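Local coordinates for protein hemoglobin subunit alpha (Isurus oxyrinchus, PDB 3MKB) that probably carries oxygen in shark blood as the haem-binding alpha subunit of a four-chain haemoglobin, at residues G25-A30 with L109-A114; R31-H36 with A46-A51; S68-D73 with D125-A130; V85-K90 with S96-L101. One frame throughout, in Å; residues are numbered along the deposited sequence.

The four contacts illustrate how one globin fold varies its chemistry with place in the fold. Contact 4 is fully buried and belongs to the haem pocket, with a metal-bound histidine against an aromatic ring, while contacts 1, 2 and 3 are only partly buried. Contacts 1 and 2 share helix 21-35, follow one another along it and touch, yet the first is polar and the second aromatic. Contacts 1 and 4 share helix 97-112, on opposite sides of the chain's centre. Contact 3 lies about 15 Å from contact 4, centre to centre, joins helix 53-70 to helix 118-135 and relies on aliphatic packing.

Contact 1 (G25-A30 with L109-A114); sequences GAEALA and LATHLA
His112 NE2 donates to Glu27 OE1 over 2.8 Å, a nearly straight bond at 164°, and so ties helix 97-112 to helix 21-35, the G and B helices of the globin fold. The acceptor lies almost exactly in the plane of the imidazole, at its edge. On the glutamate side the nitrogen meets the syn side of OE1 but stands somewhat out of the carboxylate plane, and the two flat groups are turned 52° against each other. Glu27 reaches this far by running extended from a CG placed anti to the backbone N (chi1 173°), and its chain meets the histidine and Thr111 from the opposite direction.

The second carboxylate oxygen, OE2, forms a salt bridge with Arg31, one turn further along the same helix, which probably helps to keep the acid ionised. Across the contact Glu27 OE2 also comes to 3.3 Å from Thr111 OG1; that hydroxyl has its hydrogen bond with the backbone oxygen of Thr108. Around this polar bridge Tyr24 meets the imidazole edge-to-face and Thr111 packs on Ala105 of the beta subunit, so the bridge sits beside the alpha-beta interface. The carbon next to the donor follows it toward the acid, His112 CD2 lying 3.6 Å from Glu27 OE1.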
# COMPACT_ATOMS: atom_id res chain seq x y z
N GLY A 25 -10.52 18.85 10.19
CA GLY A 25 -10.75 17.43 10.43
C GLY A 25 -11.92 16.91 9.61
O GLY A 25 -11.82 15.85 8.97
N ALA A 26 -13.05 17.60 9.67
CA ALA A 26 -14.25 17.11 9.00
C ALA A 26 -13.94 16.99 7.48
O ALA A 26 -14.35 16.07 6.83
CB ALA A 26 -15.36 18.06 9.22
N GLU A 27 -13.18 17.97 6.97
CA GLU A 27 -12.88 18.02 5.54
C GLU A 27 -11.93 16.88 5.16
O GLU A 27 -12.11 16.21 4.14
CB GLU A 27 -12.27 19.39 5.16
CG GLU A 27 -11.79 19.42 3.72
CD GLU A 27 -11.41 20.81 3.24
OE1 GLU A 27 -11.83 21.83 3.86
OE2 GLU A 27 -10.67 20.88 2.24
N ALA A 28 -10.93 16.60 6.01
CA ALA A 28 -9.98 15.57 5.69
C ALA A 28 -10.71 14.23 5.70
O ALA A 28 -10.49 13.40 4.79
CB ALA A 28 -8.78 15.58 6.66
N LEU A 29 -11.58 14.01 6.70
CA LEU A 29 -12.29 12.71 6.78
C LEU A 29 -13.27 12.61 5.58
O LEU A 29 -13.45 11.52 5.02
CB LEU A 29 -13.04 12.55 8.12
CG LEU A 29 -12.22 12.25 9.39
CD1 LEU A 29 -13.09 12.66 10.63
CD2 LEU A 29 -11.74 10.74 9.44
N ALA A 30 -13.90 13.72 5.19
CA ALA A 30 -14.80 13.71 4.01
C ALA A 30 -14.02 13.31 2.71
O ALA A 30 -14.50 12.53 1.88
CB ALA A 30 -15.51 15.07 3.84
N LEU A 109 -4.81 20.73 3.56
CA LEU A 109 -3.99 21.94 3.86
C LEU A 109 -3.68 22.68 2.56
O LEU A 109 -3.68 23.93 2.52
CB LEU A 109 -2.68 21.55 4.56
CG LEU A 109 -2.92 20.86 5.93
CD1 LEU A 109 -1.58 20.12 6.43
CD2 LEU A 109 -3.38 21.90 6.96
N ALA A 110 -3.45 21.89 1.50
CA ALA A 110 -3.12 22.44 0.21
C ALA A 110 -4.26 23.28 -0.29
O ALA A 110 -4.04 24.25 -1.01
CB ALA A 110 -2.82 21.31 -0.81
N THR A 111 -5.50 22.92 0.05
CA THR A 111 -6.63 23.71 -0.48
C THR A 111 -6.80 24.97 0.32
O THR A 111 -7.43 25.91 -0.13
CB THR A 111 -7.97 22.97 -0.43
OG1 THR A 111 -8.41 22.88 0.93
CG2 THR A 111 -7.90 21.57 -1.13
N HIS A 112 -6.22 25.00 1.53
CA HIS A 112 -6.47 26.11 2.50
C HIS A 112 -5.36 27.07 2.73
O HIS A 112 -5.58 28.25 2.72
CB HIS A 112 -6.90 25.55 3.87
CG HIS A 112 -8.33 25.14 3.89
ND1 HIS A 112 -9.34 26.05 3.98
CD2 HIS A 112 -8.92 23.92 3.78
CE1 HIS A 112 -10.50 25.41 3.98
NE2 HIS A 112 -10.27 24.12 3.86
N LEU A 113 -4.16 26.58 2.96
CA LEU A 113 -3.06 27.41 3.40
C LEU A 113 -2.58 28.31 2.24
O LEU A 113 -2.45 27.85 1.08
CB LEU A 113 -1.91 26.55 3.93
CG LEU A 113 -1.88 26.09 5.38
CD1 LEU A 113 -3.27 25.86 5.86
CD2 LEU A 113 -0.99 24.81 5.56
N ALA A 114 -2.32 29.58 2.57
CA ALA A 114 -1.74 30.50 1.60
C ALA A 114 -0.44 29.90 1.10
O ALA A 114 -0.14 29.90 -0.07
CB ALA A 114 -1.53 31.87 2.23

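Contact 2 (R31-H36 with A46-A51); sequences RLFATH and ADYSAA
Tyr48 meets Phe33 twice, with its ring edge over one face of the phenyl group and with its own backbone oxygen at the phenyl edge. The ring pair is a T-shaped (edge-to-face) stack: the edge of Tyr48 is presented to the face of Phe33, with centroids 5.4 Å apart and planes at 82°. Phe33 CG lies anti to the carbonyl carbon (chi1 -61°), which directs the ring out from the helix to the loop. Tyr48 CD1 does the touching, off-centre toward the rim of the phenyl ring and 3.9 Å from Phe33 CD2. That same corner of the phenyl group lies 3.4 Å from Tyr48 O, in the ring plane, where the slightly positive ring hydrogen probably faces the carbonyl oxygen.

The loop that presents Tyr48 is folded by its own side chains. Asp47 OD1 accepts from Ser49 N at 3.0 Å, an Asx turn around the tyrosine, and from Ser49 OG at 2.6 Å. Ser49 OG in turn accepts from Ala51 N in an ST turn. The tyrosine hydroxyl is fixed by a hydrogen bond with the backbone oxygen of Phe43, while Lys40 makes a cation-pi contact with the ring.

An alanine in place of Phe33 is likely to open a gap beneath the tyrosine edge, with Tyr48 freer to turn about its remaining holds.

The arrangement ties the end of the globin B helix (21-35) to the loop leading into the E helix (53-70); Phe33 also meets Phe43, and its side chain comes within about 6 Å of the haem, nearest atoms.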
# COMPACT_ATOMS: atom_id res chain seq x y z
N ARG A 31 -12.82 13.85 2.57
CA ARG A 31 -11.87 13.38 1.53
C ARG A 31 -11.59 11.89 1.61
O ARG A 31 -11.72 11.23 0.59
CB ARG A 31 -10.57 14.19 1.52
CG ARG A 31 -10.77 15.70 1.28
CD ARG A 31 -9.40 16.43 1.04
NE ARG A 31 -9.72 17.84 0.93
CZ ARG A 31 -10.27 18.42 -0.13
NH1 ARG A 31 -10.46 17.74 -1.24
NH2 ARG A 31 -10.59 19.70 -0.09
N LEU A 32 -11.21 11.37 2.77
CA LEU A 32 -11.04 9.94 2.96
C LEU A 32 -12.22 9.11 2.42
O LEU A 32 -12.04 8.21 1.66
CB LEU A 32 -10.80 9.61 4.42
CG LEU A 32 -10.44 8.18 4.80
CD1 LEU A 32 -9.22 7.66 4.13
CD2 LEU A 32 -10.38 7.97 6.31
N PHE A 33 -13.42 9.46 2.86
CA PHE A 33 -14.63 8.68 2.55
C PHE A 33 -14.96 8.75 1.07
O PHE A 33 -15.44 7.75 0.48
CB PHE A 33 -15.83 9.15 3.40
CG PHE A 33 -15.63 8.99 4.91
CD1 PHE A 33 -14.99 7.87 5.43
CD2 PHE A 33 -16.11 9.97 5.79
CE1 PHE A 33 -14.80 7.69 6.81
CE2 PHE A 33 -15.90 9.82 7.19
CZ PHE A 33 -15.28 8.66 7.69
N ALA A 34 -14.73 9.91 0.47
CA ALA A 34 -14.96 10.11 -0.97
C ALA A 34 -13.92 9.35 -1.84
O ALA A 34 -14.26 8.67 -2.81
CB ALA A 34 -14.95 11.70 -1.30
N THR A 35 -12.61 9.46 -1.49
CA THR A 35 -11.57 8.87 -2.31
C THR A 35 -11.27 7.41 -1.91
O THR A 35 -10.66 6.69 -2.69
CB THR A 35 -10.23 9.65 -2.19
OG1 THR A 35 -9.85 9.57 -0.81
CG2 THR A 35 -10.42 11.13 -2.55
N HIS A 36 -11.68 7.00 -0.71
CA HIS A 36 -11.51 5.61 -0.22
C HIS A 36 -12.74 5.18 0.57
O HIS A 36 -12.73 5.21 1.79
CB HIS A 36 -10.23 5.52 0.62
CG HIS A 36 -8.99 5.87 -0.15
ND1 HIS A 36 -8.28 7.03 0.07
CD2 HIS A 36 -8.34 5.21 -1.16
CE1 HIS A 36 -7.25 7.07 -0.76
NE2 HIS A 36 -7.28 5.99 -1.52
N ALA A 46 -24.95 8.76 8.96
CA ALA A 46 -25.93 9.10 7.91
C ALA A 46 -25.24 10.05 6.90
O ALA A 46 -25.48 9.98 5.70
CB ALA A 46 -27.17 9.77 8.54
N ASP A 47 -24.40 10.95 7.38
CA ASP A 47 -23.78 11.95 6.50
C ASP A 47 -22.23 11.78 6.60
O ASP A 47 -21.63 11.93 7.69
CB ASP A 47 -24.26 13.35 6.96
CG ASP A 47 -23.67 14.53 6.16
OD1 ASP A 47 -22.87 14.34 5.21
OD2 ASP A 47 -24.06 15.67 6.50
N TYR A 48 -21.61 11.41 5.48
CA TYR A 48 -20.16 11.22 5.39
C TYR A 48 -19.37 12.43 4.83
O TYR A 48 -18.15 12.34 4.56
CB TYR A 48 -19.83 9.97 4.56
CG TYR A 48 -20.24 8.67 5.19
CD1 TYR A 48 -19.41 8.00 6.09
CD2 TYR A 48 -21.49 8.15 4.93
CE1 TYR A 48 -19.83 6.82 6.70
CE2 TYR A 48 -21.92 6.98 5.53
CZ TYR A 48 -21.09 6.32 6.38
OH TYR A 48 -21.56 5.17 6.95
N SER A 49 -20.09 13.51 4.57
CA SER A 49 -19.54 14.83 4.17
C SER A 49 -19.06 15.62 5.41
O SER A 49 -19.33 15.20 6.55
CB SER A 49 -20.65 15.65 3.50
OG SER A 49 -21.40 16.31 4.51
N ALA A 50 -18.39 16.76 5.17
CA ALA A 50 -17.86 17.64 6.23
C ALA A 50 -18.95 18.30 7.05
O ALA A 50 -18.71 18.80 8.14
CB ALA A 50 -16.92 18.69 5.67
N ALA A 51 -20.16 18.29 6.50
CA ALA A 51 -21.36 18.77 7.15
C ALA A 51 -21.83 17.89 8.30
O ALA A 51 -22.50 18.38 9.20
CB ALA A 51 -22.50 18.90 6.08

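Contact 3 (S68-D73 with D125-A130); sequences SAAEHD and DKLLSA
Ala70 and Leu127 bring their backbones closest, CA to CA 7.3 Å, just where helix 53-70 ends against the middle of helix 118-135. In globin terms these are the E and H helices, and the chain leaves helical geometry at Glu71 to enter the corner between E and F, with His72 N still bonded to Ala69 O.

A single side chain carries the H-helix share of the contact. Leu127 has CG anti to its own backbone nitrogen (chi1 176°), which sends its two methyl groups out toward the end of the E helix, where they divide the work. CD2 packs against Ala70 CB at 4.0 Å. CD1 lies 4.3 Å from Ala69 CB. Small alanines on one partner thus take the forked end of a leucine on the other, an aliphatic join without polar help.

Ile10 of helix 4-19 touches Ala70, Asp73 and Leu127 alike and so closes the group from the A helix, while Leu76 packs on Ala69. The aspartate crosses the leucine at about a right angle, and its buried OD1, which has no polar partner in the model, rests 3.8 Å from Leu127 CD1.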
# COMPACT_ATOMS: atom_id res chain seq x y z
N SER A 68 -1.38 18.11 19.15
CA SER A 68 -0.60 17.57 20.27
C SER A 68 0.63 16.77 19.93
O SER A 68 1.69 16.96 20.57
CB SER A 68 -1.47 16.82 21.25
OG SER A 68 -2.23 17.78 21.94
N ALA A 69 0.54 15.87 18.93
CA ALA A 69 1.71 15.22 18.41
C ALA A 69 2.80 16.25 18.01
O ALA A 69 4.00 16.05 18.29
CB ALA A 69 1.38 14.26 17.26
N ALA A 70 2.36 17.33 17.35
CA ALA A 70 3.24 18.41 16.96
C ALA A 70 3.93 19.04 18.20
O ALA A 70 5.11 19.39 18.16
CB ALA A 70 2.46 19.45 16.22
N GLU A 71 3.21 19.12 19.31
CA GLU A 71 3.81 19.64 20.57
C GLU A 71 4.59 18.53 21.36
O GLU A 71 4.93 18.72 22.55
CB GLU A 71 2.71 20.25 21.44
CG GLU A 71 1.77 21.13 20.63
CD GLU A 71 0.64 21.72 21.43
OE1 GLU A 71 -0.05 20.98 22.16
OE2 GLU A 71 0.40 22.95 21.29
N HIS A 72 4.84 17.41 20.68
CA HIS A 72 5.54 16.25 21.25
C HIS A 72 6.55 15.62 20.28
O HIS A 72 6.76 14.40 20.30
CB HIS A 72 4.51 15.17 21.65
CG HIS A 72 3.76 15.51 22.91
ND1 HIS A 72 4.20 15.12 24.15
CD2 HIS A 72 2.61 16.19 23.12
CE1 HIS A 72 3.36 15.55 25.07
NE2 HIS A 72 2.38 16.20 24.47
N ASP A 73 7.23 16.47 19.50
CA ASP A 73 8.04 15.99 18.35
C ASP A 73 9.15 15.00 18.71
O ASP A 73 9.56 14.20 17.87
CB ASP A 73 8.63 17.19 17.58
CG ASP A 73 7.82 17.60 16.35
OD1 ASP A 73 6.96 16.83 15.85
OD2 ASP A 73 8.10 18.72 15.85
N ASP A 125 4.11 15.94 6.15
CA ASP A 125 4.10 14.53 5.82
C ASP A 125 5.02 13.70 6.71
O ASP A 125 4.66 12.58 7.08
CB ASP A 125 4.48 14.26 4.37
CG ASP A 125 3.98 12.90 3.88
OD1 ASP A 125 2.96 12.40 4.40
OD2 ASP A 125 4.54 12.38 2.91
N LYS A 126 6.16 14.27 7.11
CA LYS A 126 7.01 13.58 8.08
C LYS A 126 6.38 13.43 9.44
O LYS A 126 6.47 12.35 10.03
CB LYS A 126 8.39 14.25 8.23
CG LYS A 126 9.22 14.06 6.99
CD LYS A 126 10.50 14.89 7.05
CE LYS A 126 11.48 14.27 8.04
NZ LYS A 126 12.88 14.75 7.78
N LEU A 127 5.78 14.49 9.96
CA LEU A 127 4.94 14.38 11.16
C LEU A 127 3.83 13.32 11.01
O LEU A 127 3.68 12.41 11.84
CB LEU A 127 4.35 15.74 11.55
CG LEU A 127 3.37 15.76 12.74
CD1 LEU A 127 4.03 15.26 14.04
CD2 LEU A 127 2.65 17.11 12.93
N LEU A 128 3.02 13.43 9.95
CA LEU A 128 1.97 12.39 9.74
C LEU A 128 2.46 10.93 9.66
O LEU A 128 1.81 10.03 10.24
CB LEU A 128 1.03 12.75 8.56
CG LEU A 128 0.34 14.12 8.68
CD1 LEU A 128 -0.52 14.60 7.50
CD2 LEU A 128 -0.50 14.16 9.97
N SER A 129 3.60 10.70 8.99
CA SER A 129 4.24 9.36 8.90
C SER A 129 4.62 8.82 10.26
O SER A 129 4.36 7.65 10.54
CB SER A 129 5.48 9.33 7.99
OG SER A 129 5.07 9.58 6.67
N ALA A 130 5.23 9.67 11.09
CA ALA A 130 5.54 9.28 12.48
C ALA A 130 4.26 8.99 13.30
O ALA A 130 4.21 8.08 14.13
CB ALA A 130 6.37 10.38 13.13

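Contact 4 (V85-K90 with S96-L101); sequences VTHGKK and SNFPML. With HEM (protoporphyrin IX containing Fe), chain E.
His87 CB touches the far end of Phe98, the phenyl CZ, at 3.8 Å, and the next atom, CG, is also close to CZ. Farther out the imidazole divides. ND1 makes a weak hydrogen bond to the backbone oxygen of Leu83, one turn back in the same helix, which probably helps to set the rotation of the ring. Over the porphyrin, CD2 lies 3.3 Å from haem NC and CE1 3.1 Å from haem NA. The tip, NE2, binds the haem iron at 2.2 Å. This is the proximal histidine of the globin fold, and in this structure His58 NE2 also binds the iron, giving bis-histidine coordination.

Phe98 approaches the imidazole as an offset edge-to-face pair, centroids 5.8 Å apart and planes at 74°. With CG anti to the carbonyl carbon (chi1 -65°), the ring points its edge at the haem side: CZ touches the histidine, while CE1 reaches haem CHC at 3.7 Å. Leu101 CD2 touches that same methine carbon at 3.6 Å, and Asn97 CB packs near the haem vinyl.

Replacing Phe98 with an alanine would probably open a gap beside haem CHC and leave the imidazole without the ring edge that flanks it.

Helix 81-91 thus supplies the proximal ligand, helix 53-70 the second, and helix 97-112 the wall beside the proximal one, where Phe98 also touches Ser132 and Leu135 of helix 118-135 and Tyr139 near the C-terminus.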
# COMPACT_ATOMS: atom_id res chain seq x y z
N VAL A 85 -3.16 2.28 21.46
CA VAL A 85 -4.00 1.25 22.12
C VAL A 85 -5.49 1.31 21.77
O VAL A 85 -6.10 0.28 21.56
CB VAL A 85 -3.81 1.23 23.66
CG1 VAL A 85 -4.89 0.35 24.35
CG2 VAL A 85 -2.44 0.73 23.99
N THR A 86 -6.07 2.49 21.73
CA THR A 86 -7.47 2.63 21.35
C THR A 86 -7.70 2.18 19.90
O THR A 86 -8.62 1.36 19.64
CB THR A 86 -7.97 4.07 21.59
OG1 THR A 86 -7.86 4.35 23.01
CG2 THR A 86 -9.41 4.18 21.20
N HIS A 87 -6.86 2.67 18.97
CA HIS A 87 -7.06 2.30 17.56
C HIS A 87 -6.72 0.89 17.24
O HIS A 87 -7.42 0.23 16.44
CB HIS A 87 -6.39 3.28 16.59
CG HIS A 87 -7.19 4.52 16.40
ND1 HIS A 87 -7.14 5.56 17.31
CD2 HIS A 87 -8.13 4.86 15.50
CE1 HIS A 87 -7.98 6.50 16.93
NE2 HIS A 87 -8.60 6.11 15.83
N GLY A 88 -5.63 0.45 17.85
CA GLY A 88 -5.11 -0.84 17.61
C GLY A 88 -5.81 -1.97 18.36
O GLY A 88 -5.88 -3.05 17.81
N LYS A 89 -6.28 -1.74 19.59
CA LYS A 89 -6.85 -2.83 20.42
C LYS A 89 -8.37 -2.76 20.65
O LYS A 89 -9.05 -3.79 20.74
CB LYS A 89 -6.14 -2.91 21.79
CG LYS A 89 -4.67 -3.24 21.71
CD LYS A 89 -4.57 -4.74 21.37
CE LYS A 89 -3.49 -5.43 22.16
NZ LYS A 89 -2.17 -5.05 21.61
N LYS A 90 -8.91 -1.55 20.75
CA LYS A 90 -10.34 -1.41 20.92
C LYS A 90 -11.09 -1.26 19.57
O LYS A 90 -11.96 -2.08 19.23
CB LYS A 90 -10.65 -0.23 21.86
CG LYS A 90 -12.12 0.19 21.86
CD LYS A 90 -12.29 1.34 22.83
CE LYS A 90 -13.74 1.72 23.07
NZ LYS A 90 -13.79 2.59 24.30
N SER A 96 -3.66 0.04 7.26
CA SER A 96 -3.62 0.65 5.94
C SER A 96 -4.38 1.97 5.84
O SER A 96 -4.15 2.80 4.93
CB SER A 96 -4.09 -0.35 4.86
OG SER A 96 -3.18 -1.45 4.77
N ASN A 97 -5.28 2.22 6.79
CA ASN A 97 -6.13 3.41 6.68
C ASN A 97 -5.36 4.66 7.11
O ASN A 97 -5.65 5.75 6.63
CB ASN A 97 -7.38 3.31 7.55
CG ASN A 97 -8.36 2.21 7.09
OD1 ASN A 97 -8.37 1.06 7.59
ND2 ASN A 97 -9.17 2.58 6.06
N PHE A 98 -4.38 4.51 8.01
CA PHE A 98 -3.67 5.73 8.51
C PHE A 98 -2.99 6.50 7.37
O PHE A 98 -3.23 7.64 7.22
CB PHE A 98 -2.70 5.33 9.65
CG PHE A 98 -3.46 4.82 10.86
CD1 PHE A 98 -4.40 5.65 11.48
CD2 PHE A 98 -3.31 3.48 11.30
CE1 PHE A 98 -5.20 5.20 12.64
CE2 PHE A 98 -4.12 2.98 12.38
CZ PHE A 98 -5.06 3.82 13.05
N PRO A 99 -2.12 5.87 6.57
CA PRO A 99 -1.60 6.75 5.49
C PRO A 99 -2.60 7.26 4.47
O PRO A 99 -2.37 8.34 3.90
CB PRO A 99 -0.51 5.91 4.84
CG PRO A 99 -0.63 4.53 5.42
CD PRO A 99 -1.49 4.53 6.58
N MET A 100 -3.73 6.59 4.25
CA MET A 100 -4.82 7.28 3.42
C MET A 100 -5.31 8.57 4.09
O MET A 100 -5.46 9.62 3.45
CB MET A 100 -6.01 6.36 3.18
CG MET A 100 -5.79 5.12 2.30
SD MET A 100 -7.15 3.93 2.66
CE MET A 100 -7.11 2.92 1.19
N LEU A 101 -5.53 8.52 5.42
CA LEU A 101 -6.00 9.71 6.08
C LEU A 101 -4.95 10.83 6.01
O LEU A 101 -5.31 12.01 5.85
CB LEU A 101 -6.45 9.45 7.53
CG LEU A 101 -7.04 10.65 8.34
CD1 LEU A 101 -8.09 11.48 7.58
CD2 LEU A 101 -7.59 10.18 9.71
CHA HEM E . -12.08 7.80 17.77
CHB HEM E . -7.93 10.10 16.93
CHC HEM E . -7.52 8.02 12.53
CHD HEM E . -11.43 5.39 13.51
C1A HEM E . -10.97 8.60 17.97
C2A HEM E . -10.67 9.39 19.13
C3A HEM E . -9.49 10.03 18.94
C4A HEM E . -9.06 9.68 17.59
CMA HEM E . -8.71 10.99 19.90
CAA HEM E . -11.54 9.30 20.40
CBA HEM E . -10.75 8.16 21.11
CGA HEM E . -11.09 8.05 22.56
O1A HEM E . -12.24 8.48 22.92
O2A HEM E . -10.25 7.53 23.37
C1B HEM E . -7.46 9.72 15.69
C2B HEM E . -6.20 10.12 15.11
C3B HEM E . -6.10 9.57 13.89
C4B HEM E . -7.28 8.77 13.66
CMB HEM E . -5.13 11.05 15.74
CAB HEM E . -4.93 9.68 12.88
CBB HEM E . -4.01 10.66 12.83
C1C HEM E . -8.55 7.11 12.36
C2C HEM E . -8.80 6.30 11.16
C3C HEM E . -9.92 5.56 11.40
C4C HEM E . -10.38 5.90 12.77
CMC HEM E . -7.91 6.40 9.89
CAC HEM E . -10.56 4.57 10.40
CBC HEM E . -10.48 4.80 9.05
C1D HEM E . -11.96 5.87 14.70
C2D HEM E . -13.27 5.48 15.18
C3D HEM E . -13.55 6.24 16.44
C4D HEM E . -12.32 6.97 16.68
CMD HEM E . -14.27 4.53 14.48
CAD HEM E . -14.88 6.10 17.27
CBD HEM E . -15.92 7.25 17.06
CGD HEM E . -16.75 7.24 15.75
O1D HEM E . -17.34 6.19 15.33
O2D HEM E . -16.84 8.30 15.07
NA HEM E . -9.98 8.81 17.07
NB HEM E . -8.11 8.87 14.76
NC HEM E . -9.51 6.80 13.27
ND HEM E . -11.41 6.77 15.62
FE HEM E . -9.73 7.84 15.18